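Particle-associated glycoside hydrolase (Acinetobacter phage Fri1, PDB 6C72) probably cleaves glycosidic bonds in the capsular polysaccharide of Acinetobacter baumannii, acting as the phage's trimeric, zinc-binding tailspike during entry into the host cell. Local coordinates at residues V505-T516 with A528-S539; G200-G208 with K232-R240. All blocks are in the same frame, centred on the assembly; numbering follows the deposited sequence.

Interaction 1: V505-T516 with A528-S539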
loop_
_atom_site.group_PDB
_atom_site.type_symbol
_atom_site.label_atom_id
_atom_site.label_comp_id
_atom_site.label_asym_id
_atom_site.label_seq_id
_atom_site.Cartn_x
_atom_site.Cartn_y
_atom_site.Cartn_z
ATOM N N VAL A 505 26.227 30.809 39.062
ATOM C CA VAL A 505 26.688 31.005 37.689
ATOM C C VAL A 505 27.932 30.148 37.469
ATOM O O VAL A 505 28.717 29.940 38.406
ATOM C CB VAL A 505 26.960 32.490 37.386
ATOM C CG1 VAL A 505 25.681 33.305 37.495
ATOM C CG2 VAL A 505 28.012 33.034 38.330
ATOM N N PRO A 506 28.151 29.634 36.265
ATOM C CA PRO A 506 29.316 28.779 36.021
ATOM C C PRO A 506 30.592 29.602 35.914
ATOM O O PRO A 506 30.572 30.827 35.783
ATOM C CB PRO A 506 28.978 28.100 34.685
ATOM C CG PRO A 506 28.094 29.061 34.001
ATOM C CD PRO A 506 27.303 29.768 35.068
ATOM N N LEU A 507 31.717 28.895 35.955
ATOM C CA LEU A 507 33.001 29.528 35.698
ATOM C C LEU A 507 33.150 29.825 34.207
ATOM O O LEU A 507 32.293 29.465 33.389
ATOM C CB LEU A 507 34.139 28.632 36.182
ATOM C CG LEU A 507 34.287 28.514 37.697
ATOM C CD1 LEU A 507 35.178 27.345 38.060
ATOM C CD2 LEU A 507 34.851 29.817 38.238
ATOM N N ARG A 508 34.251 30.503 33.860
ATOM C CA ARG A 508 34.631 30.727 32.459
ATOM C C ARG A 508 33.466 31.274 31.640
ATOM O O ARG A 508 33.180 30.801 30.539
ATOM C CB ARG A 508 35.154 29.444 31.815
ATOM C CG ARG A 508 36.148 28.662 32.639
ATOM C CD ARG A 508 36.578 27.443 31.852
ATOM N NE ARG A 508 37.496 26.569 32.574
ATOM C CZ ARG A 508 38.055 25.493 32.033
ATOM N NH1 ARG A 508 37.788 25.165 30.772
ATOM N NH2 ARG A 508 38.877 24.743 32.749
ATOM N N SER A 509 32.747 32.242 32.196
ATOM C CA SER A 509 31.541 32.697 31.526
ATOM C C SER A 509 31.219 34.100 31.998
ATOM O O SER A 509 31.662 34.525 33.065
ATOM C CB SER A 509 30.344 31.764 31.787
ATOM O OG SER A 509 29.948 31.741 33.150
ATOM N N GLY A 510 30.509 34.833 31.154
ATOM C CA GLY A 510 29.896 36.096 31.527
ATOM C C GLY A 510 28.386 35.899 31.569
ATOM O O GLY A 510 27.822 35.252 30.686
ATOM N N CYS A 511 27.752 36.448 32.590
ATOM C CA CYS A 511 26.328 36.248 32.786
ATOM C C CYS A 511 25.645 37.572 33.056
ATOM O O CYS A 511 26.207 38.451 33.712
ATOM C CB CYS A 511 26.061 35.293 33.930
ATOM S SG CYS A 511 26.918 33.712 33.732
ATOM N N LYS A 512 24.453 37.726 32.501
ATOM C CA LYS A 512 23.573 38.844 32.805
ATOM C C LYS A 512 22.255 38.275 33.329
ATOM O O LYS A 512 21.605 37.476 32.644
ATOM C CB LYS A 512 23.361 39.713 31.562
ATOM C CG LYS A 512 22.503 40.935 31.805
ATOM C CD LYS A 512 22.132 41.563 30.508
ATOM C CE LYS A 512 21.166 42.703 30.703
ATOM N NZ LYS A 512 20.794 43.297 29.360
ATOM N N ILE A 513 21.878 38.669 34.545
ATOM C CA ILE A 513 20.643 38.222 35.194
ATOM C C ILE A 513 19.677 39.399 35.227
ATOM O O ILE A 513 20.015 40.463 35.749
ATOM C CB ILE A 513 20.892 37.709 36.624
ATOM C CG1 ILE A 513 21.777 36.464 36.634
ATOM C CG2 ILE A 513 19.553 37.418 37.312
ATOM C CD1 ILE A 513 23.215 36.726 36.890
ATOM N N THR A 514 18.478 39.217 34.685
ATOM C CA THR A 514 17.447 40.250 34.697
ATOM C C THR A 514 16.341 39.845 35.653
ATOM O O THR A 514 15.794 38.748 35.538
ATOM C CB THR A 514 16.874 40.488 33.302
ATOM O OG1 THR A 514 17.944 40.826 32.418
ATOM C CG2 THR A 514 15.874 41.633 33.330
ATOM N N ILE A 515 16.026 40.718 36.598
ATOM C CA ILE A 515 15.037 40.454 37.631
ATOM C C ILE A 515 13.943 41.489 37.473
ATOM O O ILE A 515 14.230 42.690 37.449
ATOM C CB ILE A 515 15.659 40.540 39.039
ATOM C CG1 ILE A 515 16.950 39.730 39.114
ATOM C CG2 ILE A 515 14.687 40.019 40.087
ATOM C CD1 ILE A 515 17.805 40.088 40.308
ATOM N N THR A 516 12.699 41.038 37.354
ATOM C CA THR A 516 11.602 41.982 37.206
ATOM C C THR A 516 10.349 41.408 37.857
ATOM O O THR A 516 10.251 40.204 38.103
ATOM C CB THR A 516 11.378 42.338 35.726
ATOM O OG1 THR A 516 10.428 43.407 35.618
ATOM C CG2 THR A 516 10.884 41.153 34.957
ATOM N N ALA A 528 10.171 46.134 39.901
ATOM C CA ALA A 528 11.617 46.073 39.825
ATOM C C ALA A 528 12.012 45.730 38.404
ATOM O O ALA A 528 11.293 45.020 37.698
ATOM C CB ALA A 528 12.196 45.030 40.793
ATOM N N TYR A 529 13.140 46.292 37.982
ATOM C CA TYR A 529 13.842 45.852 36.780
ATOM C C TYR A 529 15.325 46.058 37.084
ATOM O O TYR A 529 15.829 47.192 37.047
ATOM C CB TYR A 529 13.398 46.604 35.533
ATOM C CG TYR A 529 13.838 45.920 34.259
ATOM C CD1 TYR A 529 15.187 45.865 33.908
ATOM C CD2 TYR A 529 12.907 45.373 33.374
ATOM C CE1 TYR A 529 15.607 45.240 32.741
ATOM C CE2 TYR A 529 13.311 44.758 32.189
ATOM C CZ TYR A 529 14.666 44.694 31.878
ATOM O OH TYR A 529 15.087 44.085 30.711
ATOM N N VAL A 530 15.989 44.974 37.453
ATOM C CA VAL A 530 17.353 44.997 37.959
ATOM C C VAL A 530 18.197 44.096 37.077
ATOM O O VAL A 530 17.793 42.967 36.775
ATOM C CB VAL A 530 17.402 44.539 39.428
ATOM C CG1 VAL A 530 18.834 44.369 39.906
ATOM C CG2 VAL A 530 16.642 45.519 40.297
ATOM N N GLU A 531 19.345 44.599 36.639
ATOM C CA GLU A 531 20.296 43.811 35.870
ATOM C C GLU A 531 21.532 43.552 36.723
ATOM O O GLU A 531 22.129 44.486 37.265
ATOM C CB GLU A 531 20.657 44.514 34.560
ATOM C CG GLU A 531 19.495 44.576 33.572
ATOM C CD GLU A 531 19.791 45.404 32.327
ATOM O OE1 GLU A 531 20.673 46.295 32.374
ATOM O OE2 GLU A 531 19.157 45.147 31.279
ATOM N N LEU A 532 21.887 42.281 36.868
ATOM C CA LEU A 532 23.098 41.871 37.558
ATOM C C LEU A 532 24.034 41.218 36.550
ATOM O O LEU A 532 23.590 40.454 35.682
ATOM C CB LEU A 532 22.785 40.892 38.703
ATOM C CG LEU A 532 21.780 41.318 39.783
ATOM C CD1 LEU A 532 21.707 40.287 40.874
ATOM C CD2 LEU A 532 22.121 42.689 40.379
ATOM N N PHE A 533 25.332 41.494 36.688
ATOM C CA PHE A 533 26.348 41.080 35.725
ATOM C C PHE A 533 27.464 40.336 36.444
ATOM O O PHE A 533 27.807 40.669 37.582
ATOM C CB PHE A 533 26.933 42.292 34.983
ATOM C CG PHE A 533 25.900 43.132 34.291
ATOM C CD1 PHE A 533 25.148 44.058 34.997
ATOM C CD2 PHE A 533 25.670 42.983 32.929
ATOM C CE1 PHE A 533 24.193 44.820 34.351
ATOM C CE2 PHE A 533 24.719 43.747 32.275
ATOM C CZ PHE A 533 23.980 44.663 32.977
ATOM N N VAL A 534 27.987 39.294 35.807
ATOM C CA VAL A 534 29.079 38.499 36.358
ATOM C C VAL A 534 30.029 38.122 35.230
ATOM O O VAL A 534 29.590 37.764 34.133
ATOM C CB VAL A 534 28.568 37.215 37.043
ATOM C CG1 VAL A 534 29.674 36.578 37.857
ATOM C CG2 VAL A 534 27.390 37.506 37.909
ATOM N N ASN A 535 31.328 38.152 35.505
ATOM C CA ASN A 535 32.304 37.550 34.608
ATOM C C ASN A 535 33.299 36.763 35.448
ATOM O O ASN A 535 33.754 37.241 36.493
ATOM C CB ASN A 535 33.021 38.604 33.757
ATOM C CG ASN A 535 33.637 38.020 32.486
ATOM O OD1 ASN A 535 34.536 38.614 31.885
ATOM N ND2 ASN A 535 33.149 36.857 32.074
ATOM N N SER A 536 33.601 35.544 35.016
ATOM C CA SER A 536 34.538 34.689 35.723
ATOM C C SER A 536 35.508 34.050 34.749
ATOM O O SER A 536 35.137 33.695 33.629
ATOM C CB SER A 536 33.816 33.584 36.492
ATOM O OG SER A 536 32.855 34.134 37.356
ATOM N N ASP A 537 36.749 33.873 35.197
ATOM C CA ASP A 537 37.655 32.975 34.499
ATOM C C ASP A 537 37.569 31.602 35.162
ATOM O O ASP A 537 36.502 31.232 35.669
ATOM C CB ASP A 537 39.079 33.527 34.502
ATOM C CG ASP A 537 39.601 33.795 35.904
ATOM O OD1 ASP A 537 39.042 33.248 36.884
ATOM O OD2 ASP A 537 40.583 34.555 36.022
ATOM N N ASN A 538 38.679 30.857 35.232
ATOM C CA ASN A 538 38.602 29.506 35.779
ATOM C C ASN A 538 38.443 29.471 37.297
ATOM O O ASN A 538 38.256 28.384 37.851
ATOM C CB ASN A 538 39.833 28.686 35.389
ATOM C CG ASN A 538 39.615 27.181 35.573
ATOM O OD1 ASN A 538 38.568 26.643 35.210
ATOM N ND2 ASN A 538 40.584 26.512 36.197
ATOM N N SER A 539 38.504 30.610 37.985
ATOM C CA SER A 539 38.370 30.569 39.435
ATOM C C SER A 539 37.853 31.865 40.045
ATOM O O SER A 539 37.240 31.834 41.113
ATOM C CB SER A 539 39.719 30.238 40.068
ATOM O OG SER A 539 40.618 31.319 39.897
HETATM O O HOH W 1 30.613 33.665 35.775
HETATM O O HOH W 2 17.427 42.959 30.616
#

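Interaction 2: G200-G208 with K232-R240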
loop_
_atom_site.group_PDB
_atom_site.type_symbol
_atom_site.label_atom_id
_atom_site.label_comp_id
_atom_site.label_asym_id
_atom_site.label_seq_id
_atom_site.Cartn_x
_atom_site.Cartn_y
_atom_site.Cartn_z
ATOM N N GLY A 200 -18.343 -18.148 -2.811
ATOM C CA GLY A 200 -18.308 -17.019 -3.714
ATOM C C GLY A 200 -19.521 -16.947 -4.618
ATOM O O GLY A 200 -20.380 -17.831 -4.635
ATOM N N VAL A 201 -19.566 -15.860 -5.387
ATOM C CA VAL A 201 -20.590 -15.622 -6.393
ATOM C C VAL A 201 -19.961 -14.776 -7.485
ATOM O O VAL A 201 -19.092 -13.945 -7.214
ATOM C CB VAL A 201 -21.840 -14.923 -5.799
ATOM C CG1 VAL A 201 -21.472 -13.563 -5.209
ATOM C CG2 VAL A 201 -22.940 -14.774 -6.877
ATOM N N SER A 202 -20.388 -15.003 -8.728
ATOM C CA SER A 202 -19.841 -14.208 -9.821
ATOM C C SER A 202 -20.747 -14.238 -11.040
ATOM O O SER A 202 -21.615 -15.110 -11.188
ATOM C CB SER A 202 -18.435 -14.665 -10.214
ATOM O OG SER A 202 -18.468 -15.896 -10.876
ATOM N N ASN A 203 -20.532 -13.242 -11.905
ATOM C CA ASN A 203 -21.088 -13.209 -13.257
ATOM C C ASN A 203 -22.615 -13.276 -13.245
ATOM O O ASN A 203 -23.222 -14.042 -13.993
ATOM C CB ASN A 203 -20.506 -14.337 -14.125
ATOM C CG ASN A 203 -19.006 -14.239 -14.300
ATOM O OD1 ASN A 203 -18.368 -13.366 -13.729
ATOM N ND2 ASN A 203 -18.438 -15.132 -15.094
ATOM N N LEU A 204 -23.243 -12.453 -12.411
ATOM C CA LEU A 204 -24.699 -12.406 -12.394
ATOM C C LEU A 204 -25.157 -11.090 -11.790
ATOM O O LEU A 204 -24.368 -10.336 -11.221
ATOM C CB LEU A 204 -25.291 -13.608 -11.639
ATOM C CG LEU A 204 -24.827 -13.945 -10.219
ATOM C CD1 LEU A 204 -25.443 -13.039 -9.156
ATOM C CD2 LEU A 204 -25.136 -15.417 -9.923
ATOM N N LYS A 205 -26.457 -10.834 -11.915
ATOM C CA LYS A 205 -27.115 -9.685 -11.311
ATOM C C LYS A 205 -28.155 -10.171 -10.309
ATOM O O LYS A 205 -28.888 -11.129 -10.583
ATOM C CB LYS A 205 -27.790 -8.805 -12.367
ATOM C CG LYS A 205 -28.432 -7.562 -11.789
ATOM C CD LYS A 205 -28.636 -6.503 -12.849
ATOM C CE LYS A 205 -29.122 -5.193 -12.245
ATOM N NZ LYS A 205 -29.205 -4.100 -13.262
ATOM N N MET A 206 -28.213 -9.526 -9.150
ATOM C CA MET A 206 -29.186 -9.851 -8.118
ATOM C C MET A 206 -30.236 -8.749 -8.065
ATOM O O MET A 206 -29.898 -7.564 -8.093
ATOM C CB MET A 206 -28.509 -10.034 -6.752
ATOM C CG MET A 206 -27.397 -11.096 -6.737
ATOM S SD MET A 206 -26.524 -11.325 -5.146
ATOM C CE MET A 206 -27.260 -12.803 -4.506
ATOM N N LEU A 207 -31.506 -9.140 -8.007
ATOM C CA LEU A 207 -32.625 -8.209 -8.054
ATOM C C LEU A 207 -33.474 -8.344 -6.798
ATOM O O LEU A 207 -33.679 -9.451 -6.286
ATOM C CB LEU A 207 -33.508 -8.456 -9.312
ATOM C CG LEU A 207 -32.814 -8.153 -10.642
ATOM C CD1 LEU A 207 -33.685 -8.553 -11.836
ATOM C CD2 LEU A 207 -32.410 -6.685 -10.756
ATOM N N GLY A 208 -34.014 -7.209 -6.340
ATOM C CA GLY A 208 -34.784 -7.181 -5.108
ATOM C C GLY A 208 -36.203 -7.709 -5.216
ATOM O O GLY A 208 -36.761 -8.138 -4.200
ATOM N N LYS A 232 -17.111 -11.371 -8.019
ATOM C CA LYS A 232 -16.595 -10.704 -9.210
ATOM C C LYS A 232 -17.702 -10.557 -10.245
ATOM O O LYS A 232 -18.467 -11.498 -10.480
ATOM C CB LYS A 232 -15.425 -11.480 -9.820
ATOM C CG LYS A 232 -14.208 -11.483 -8.942
ATOM C CD LYS A 232 -13.163 -12.473 -9.413
ATOM C CE LYS A 232 -11.922 -12.417 -8.512
ATOM N NZ LYS A 232 -10.679 -12.782 -9.268
ATOM N N TRP A 233 -17.777 -9.375 -10.864
ATOM C CA TRP A 233 -18.768 -9.088 -11.907
ATOM C C TRP A 233 -20.187 -9.410 -11.419
ATOM O O TRP A 233 -20.926 -10.189 -12.026
ATOM C CB TRP A 233 -18.441 -9.841 -13.191
ATOM C CG TRP A 233 -17.132 -9.463 -13.757
ATOM C CD1 TRP A 233 -15.979 -10.198 -13.718
ATOM C CD2 TRP A 233 -16.817 -8.262 -14.475
ATOM N NE1 TRP A 233 -14.963 -9.527 -14.360
ATOM C CE2 TRP A 233 -15.449 -8.336 -14.833
ATOM C CE3 TRP A 233 -17.553 -7.129 -14.841
ATOM C CZ2 TRP A 233 -14.804 -7.321 -15.541
ATOM C CZ3 TRP A 233 -16.912 -6.121 -15.544
ATOM C CH2 TRP A 233 -15.550 -6.226 -15.890
ATOM N N VAL A 234 -20.549 -8.821 -10.281
ATOM C CA VAL A 234 -21.879 -8.955 -9.705
ATOM C C VAL A 234 -22.473 -7.568 -9.520
ATOM O O VAL A 234 -21.834 -6.686 -8.939
ATOM C CB VAL A 234 -21.847 -9.714 -8.364
ATOM C CG1 VAL A 234 -23.146 -9.493 -7.616
ATOM C CG2 VAL A 234 -21.635 -11.194 -8.618
ATOM N N ASP A 235 -23.695 -7.384 -10.002
ATOM C CA ASP A 235 -24.481 -6.192 -9.735
ATOM C C ASP A 235 -25.601 -6.553 -8.770
ATOM O O ASP A 235 -26.042 -7.706 -8.715
ATOM C CB ASP A 235 -25.064 -5.608 -11.029
ATOM C CG ASP A 235 -23.986 -5.111 -11.999
ATOM O OD1 ASP A 235 -22.777 -5.199 -11.683
ATOM O OD2 ASP A 235 -24.352 -4.613 -13.083
ATOM N N THR A 236 -26.017 -5.584 -7.962
ATOM C CA THR A 236 -27.176 -5.744 -7.093
ATOM C C THR A 236 -28.069 -4.522 -7.234
ATOM O O THR A 236 -27.581 -3.389 -7.258
ATOM C CB THR A 236 -26.778 -5.944 -5.608
ATOM O OG1 THR A 236 -26.024 -4.815 -5.152
ATOM C CG2 THR A 236 -25.955 -7.212 -5.420
ATOM N N SER A 237 -29.381 -4.743 -7.305
ATOM C CA SER A 237 -30.292 -3.636 -7.547
ATOM C C SER A 237 -31.654 -3.934 -6.945
ATOM O O SER A 237 -32.171 -5.040 -7.089
ATOM C CB SER A 237 -30.442 -3.360 -9.045
ATOM O OG SER A 237 -31.525 -2.481 -9.279
ATOM N N GLY A 238 -32.224 -2.938 -6.275
ATOM C CA GLY A 238 -33.608 -2.977 -5.857
ATOM C C GLY A 238 -33.883 -3.591 -4.501
ATOM O O GLY A 238 -35.054 -3.842 -4.187
ATOM N N PHE A 239 -32.862 -3.828 -3.680
ATOM C CA PHE A 239 -33.090 -4.527 -2.421
ATOM C C PHE A 239 -33.658 -3.598 -1.351
ATOM O O PHE A 239 -33.409 -2.391 -1.338
ATOM C CB PHE A 239 -31.805 -5.218 -1.953
ATOM C CG PHE A 239 -31.487 -6.437 -2.766
ATOM C CD1 PHE A 239 -32.037 -7.671 -2.434
ATOM C CD2 PHE A 239 -30.751 -6.330 -3.942
ATOM C CE1 PHE A 239 -31.798 -8.794 -3.225
ATOM C CE2 PHE A 239 -30.502 -7.447 -4.730
ATOM C CZ PHE A 239 -31.021 -8.678 -4.371
ATOM N N ARG A 240 -34.465 -4.186 -0.466
ATOM C CA ARG A 240 -35.180 -3.412 0.541
ATOM C C ARG A 240 -34.229 -2.846 1.587
ATOM O O ARG A 240 -34.482 -1.770 2.136
ATOM C CB ARG A 240 -36.251 -4.294 1.187
ATOM C CG ARG A 240 -37.107 -3.619 2.254
ATOM C CD ARG A 240 -38.221 -4.532 2.758
ATOM N NE ARG A 240 -37.754 -5.889 3.059
ATOM C CZ ARG A 240 -37.273 -6.288 4.240
ATOM N NH1 ARG A 240 -37.181 -5.436 5.257
ATOM N NH2 ARG A 240 -36.883 -7.547 4.407
HETATM O O HOH W 3 -30.728 -1.719 -12.256
#

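Interaction 1: V505-T516 with A528-S539
A chi1 of -177° swings CG of Lys512 across from its own backbone nitrogen, and the rest of the side chain is extended, which runs it alongside Phe533 and carries its amine to Glu531; there CG beside the backbone N (chi1 -68°) and an extended chain bring OE2 to that amine. Both belong to an antiparallel beta hairpin, 509-517 with 528-536, in the C-terminal domain of the tailspike. Lys512 CG lies 3.6 Å from Phe533 CE2, and Lys512 NZ forms a salt bridge with Glu531 OE2 at 3.1 Å, weak as a hydrogen bond. The same carboxylate oxygen accepts from a water that also bonds Thr514 OG1 and Tyr529 OH, while Glu531 OE1 is taken by Asn546. This face, with Lys512, Thr514, Tyr529 and Phe533, turns to the trimer interface: Tyr529 meets Phe533 of the third subunit edge-to-face. On the other face Ile513, Ile515, Val530, Leu532 and Val534 form an apolar layer, Ile515 CD1 resting 3.9 Å from Leu532 CD1, and strand 556-561 packs against it through Tyr558 and Trp560. Paired backbone bonds join Cys511 to Val534, Ile513 to Leu532 and Ile515 to Val530; the Ile513 N to Leu532 O bond is nearly straight at 172°. Towards 505-508 side chains join the backbone bonds: Ser509 O accepts from Ser536 N and from Asn535 ND2, the latter 2.9 Å away and above the carbonyl plane, and Arg508 N still bonds Asp537 O. Asn535 OD1 bonds Ala528 N of the second subunit. Beyond the strands, Arg508 holds Asn538 side-on: NE at 2.8 Å and NH2 at 3.1 Å both reach OD1 from one face of the amide, with OD1 lying in the guanidinium plane.

Interaction 2: G200-G208 with K232-R240
Two successive rungs of the right-handed parallel beta-helix, the fold of many phage tailspikes, meet here: strands 200-202 and 204-207 stack on 230-232 and 234-237, and the chain turns a corner in each, at Asn203 and at Trp233. At the corner, Asn203 N bonds Lys232 O and Leu204 N bonds Trp233 O, while Asn203 OD1 comes within 3.6 Å of Trp233 CB. The parallel pairing then continues through Asp235 N to Leu204 O, Met206 N to Asp235 O (2.9 Å) and Ser237 N to Met206 O. Val234 CG2, anti to the carbonyl carbon, is thereby set against Ser202 CA at 3.7 Å and near Val201 and Leu204. Met206 runs beside Thr236 on the same face, its CB 4.0 Å from Thr236 CG2, and its side chain also touches Trp181 and Tyr190 of neighbouring strands. On the opposite face Lys205, extended throughout, passes CG and CD across Asp235 CB and brings CE to Ser237 CB; a water links Lys205 NZ to Ser237 OG, which also bonds Asp266. Asp235 OD1 is held by Asn263 of the next rung. Just past strand 234-237 the Phe239 ring packs against 206-208. Met206 O approaches its edge, and Gly208 CA makes a CH-pi contact over its face, 3.9 Å from the centroid and 11° off the ring normal.

How the interactions relate
Interaction 1 and interaction 2 are both largely buried strand pairings, yet they lie on opposite sides of the chain's centre, with centres about 82 Å apart, and share no element. Interaction 2 joins rungs of the beta-helix across 23 intervening residues, by parallel bonding with like positions stacked and two corners aligned; its contact with the third subunit is limited to packing by Asn203 and Trp233. Interaction 1 is a local antiparallel hairpin in the C-terminal domain, with more than half as much buried area again, a salt bridge and an arginine-asparagine pair. Its polar and aromatic face meets the third subunit, while Asn535 and the turn 537-539 meet the second, so it contributes directly to the trimer interface.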